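Local coordinates for chromosome replication initiation inhibitor protein (Agrobacterium tumefaciens, PDB 3FD3) that probably acts as a DNA-binding transcription factor of the LysR family, represented here by its C-terminal substrate-binding-type region, at residues 63-68 / 178-183. Residues are numbered along the deposited sequence; the frame is centred on the assembly and turned at random.
Sequences QGCRVT and YWQVNR
Four backbone hydrogen bonds tie antiparallel 66-68 and 178-181 together: R66 and V181 exchange two, as do T68 and W179, with T68 N reaching W179 O at 2.8 Å and W179 N reaching T68 O, straightest at 171°. Between these pairs, V67 and Q180 form a non-hydrogen-bonded pair, with CA-H...O contacts from V67 CA to W179 O and Q180 CA to R66 O. A water links T68 OG1 (2.8 Å) to W179 O, to which it donates. In this periplasmic-binding-protein-like domain, strand 165-181 lies between 66-79 and 53-56 in a mixed sheet, and helix 190-203 covers the face carrying W179 and V181. There the W179 indole turns away from T68, its NE1 hydrogen-bonded to T193 OG1, and V181 CG2 lies over one indole face, toward the rim. On the other face V67 and Q180 run side by side; V67 CG2 and C65 CB flank Q180 OE1, each at 3.6 Å. The V67 and Y178 side chains cross obliquely, V67 CG1 touching Y178 CB at 4.1 Å. Q180, bent at chi2 (-140°), has its buried amide held by V62 N at OE1 and by H58 O and K60 O at NE2. From within its strand, extended R66 carries NH1 to a salt bridge with E187.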
loop_
_atom_site.group_PDB
_atom_site.type_symbol
_atom_site.label_atom_id
_atom_site.label_comp_id
_atom_site.label_asym_id
_atom_site.label_seq_id
_atom_site.Cartn_x
_atom_site.Cartn_y
_atom_site.Cartn_z
ATOM N N GLN A 63 -13.574 23.567 10.862
ATOM C CA GLN A 63 -13.635 24.957 11.242
ATOM C C GLN A 63 -12.215 25.481 11.350
ATOM O O GLN A 63 -11.357 24.867 11.977
ATOM C CB GLN A 63 -14.363 25.111 12.568
ATOM C CG GLN A 63 -14.805 26.528 12.864
ATOM C CD GLN A 63 -15.634 26.585 14.118
ATOM O OE1 GLN A 63 -16.668 25.913 14.230
ATOM N NE2 GLN A 63 -15.183 27.368 15.084
ATOM N N GLY A 64 -11.964 26.588 10.674
ATOM C CA GLY A 64 -10.678 27.216 10.706
ATOM C C GLY A 64 -9.847 26.920 9.486
ATOM O O GLY A 64 -9.271 27.856 8.928
ATOM N N CYS A 65 -9.766 25.641 9.078
ATOM C CA CYS A 65 -8.883 25.234 7.990
ATOM C C CYS A 65 -9.096 26.002 6.704
ATOM O O CYS A 65 -10.211 26.395 6.388
ATOM C CB CYS A 65 -9.053 23.756 7.651
ATOM S SG CYS A 65 -8.424 22.687 8.986
ATOM N N ARG A 66 -8.005 26.171 5.955
ATOM C CA ARG A 66 -8.094 26.665 4.589
ATOM C C ARG A 66 -8.305 25.467 3.691
ATOM O O ARG A 66 -7.633 24.447 3.874
ATOM C CB ARG A 66 -6.854 27.433 4.214
ATOM C CG ARG A 66 -6.747 28.688 5.075
ATOM C CD ARG A 66 -5.648 29.602 4.605
ATOM N NE ARG A 66 -5.479 30.691 5.540
ATOM C CZ ARG A 66 -4.557 31.655 5.429
ATOM N NH1 ARG A 66 -3.674 31.656 4.443
ATOM N NH2 ARG A 66 -4.494 32.596 6.334
ATOM N N VAL A 67 -9.221 25.586 2.734
ATOM C CA VAL A 67 -9.616 24.428 1.914
ATOM C C VAL A 67 -9.452 24.793 0.450
ATOM O O VAL A 67 -9.953 25.835 -0.003
ATOM C CB VAL A 67 -11.064 24.001 2.174
ATOM C CG1 VAL A 67 -11.393 22.756 1.315
ATOM C CG2 VAL A 67 -11.268 23.711 3.668
ATOM N N THR A 68 -8.734 23.957 -0.287
ATOM C CA THR A 68 -8.547 24.154 -1.718
ATOM C C THR A 68 -8.974 22.898 -2.499
ATOM O O THR A 68 -8.458 21.817 -2.264
ATOM C CB THR A 68 -7.063 24.470 -2.074
ATOM O OG1 THR A 68 -6.614 25.578 -1.289
ATOM C CG2 THR A 68 -6.931 24.830 -3.536
ATOM N N TYR A 178 -9.788 17.355 -1.884
ATOM C CA TYR A 178 -9.550 18.668 -1.299
ATOM C C TYR A 178 -8.273 18.639 -0.481
ATOM O O TYR A 178 -7.893 17.614 0.074
ATOM C CB TYR A 178 -10.729 19.053 -0.395
ATOM C CG TYR A 178 -12.003 19.080 -1.161
ATOM C CD1 TYR A 178 -12.418 20.236 -1.811
ATOM C CD2 TYR A 178 -12.777 17.932 -1.306
ATOM C CE1 TYR A 178 -13.550 20.261 -2.573
ATOM C CE2 TYR A 178 -13.922 17.951 -2.067
ATOM C CZ TYR A 178 -14.307 19.117 -2.706
ATOM O OH TYR A 178 -15.472 19.141 -3.458
ATOM N N TRP A 179 -7.605 19.786 -0.418
ATOM C CA TRP A 179 -6.438 19.986 0.414
ATOM C C TRP A 179 -6.864 20.927 1.540
ATOM O O TRP A 179 -7.277 22.086 1.277
ATOM C CB TRP A 179 -5.363 20.613 -0.439
ATOM C CG TRP A 179 -4.065 20.980 0.224
ATOM C CD1 TRP A 179 -3.504 22.237 0.273
ATOM C CD2 TRP A 179 -3.121 20.106 0.863
ATOM N NE1 TRP A 179 -2.283 22.194 0.922
ATOM C CE2 TRP A 179 -2.039 20.912 1.317
ATOM C CE3 TRP A 179 -3.106 18.739 1.155
ATOM C CZ2 TRP A 179 -0.946 20.380 2.016
ATOM C CZ3 TRP A 179 -2.004 18.213 1.836
ATOM C CH2 TRP A 179 -0.932 19.031 2.236
ATOM N N GLN A 180 -6.769 20.449 2.778
ATOM C CA GLN A 180 -7.197 21.188 3.976
ATOM C C GLN A 180 -5.936 21.473 4.768
ATOM O O GLN A 180 -5.109 20.586 4.929
ATOM C CB GLN A 180 -8.217 20.414 4.807
ATOM C CG GLN A 180 -9.561 20.199 4.108
ATOM C CD GLN A 180 -10.794 20.342 5.006
ATOM O OE1 GLN A 180 -10.773 21.044 6.021
ATOM N NE2 GLN A 180 -11.889 19.683 4.613
ATOM N N VAL A 181 -5.727 22.725 5.176
ATOM C CA VAL A 181 -4.516 23.111 5.899
ATOM C C VAL A 181 -4.884 23.927 7.113
ATOM O O VAL A 181 -5.711 24.841 7.035
ATOM C CB VAL A 181 -3.556 23.962 5.033
ATOM C CG1 VAL A 181 -2.266 24.252 5.799
ATOM C CG2 VAL A 181 -3.283 23.245 3.676
ATOM N N ASN A 182 -4.287 23.584 8.251
ATOM C CA ASN A 182 -4.442 24.374 9.474
ATOM C C ASN A 182 -4.084 25.828 9.176
ATOM O O ASN A 182 -2.993 26.115 8.678
ATOM C CB ASN A 182 -3.513 23.799 10.536
ATOM C CG ASN A 182 -3.608 24.495 11.846
ATOM O OD1 ASN A 182 -3.382 25.719 11.938
ATOM N ND2 ASN A 182 -3.908 23.729 12.906
ATOM N N ARG A 183 -4.999 26.741 9.499
ATOM C CA ARG A 183 -4.844 28.150 9.118
ATOM C C ARG A 183 -3.569 28.766 9.695
ATOM O O ARG A 183 -2.954 29.600 9.051
ATOM C CB ARG A 183 -6.066 28.979 9.547
ATOM C CG ARG A 183 -6.145 29.274 11.042
ATOM C CD ARG A 183 -7.408 30.067 11.430
ATOM N NE ARG A 183 -7.634 30.068 12.878
ATOM C CZ ARG A 183 -7.121 30.972 13.706
ATOM N NH1 ARG A 183 -6.372 31.962 13.233
ATOM N NH2 ARG A 183 -7.362 30.901 15.001
HETATM O O HOH W 1 -5.810 24.859 1.251
#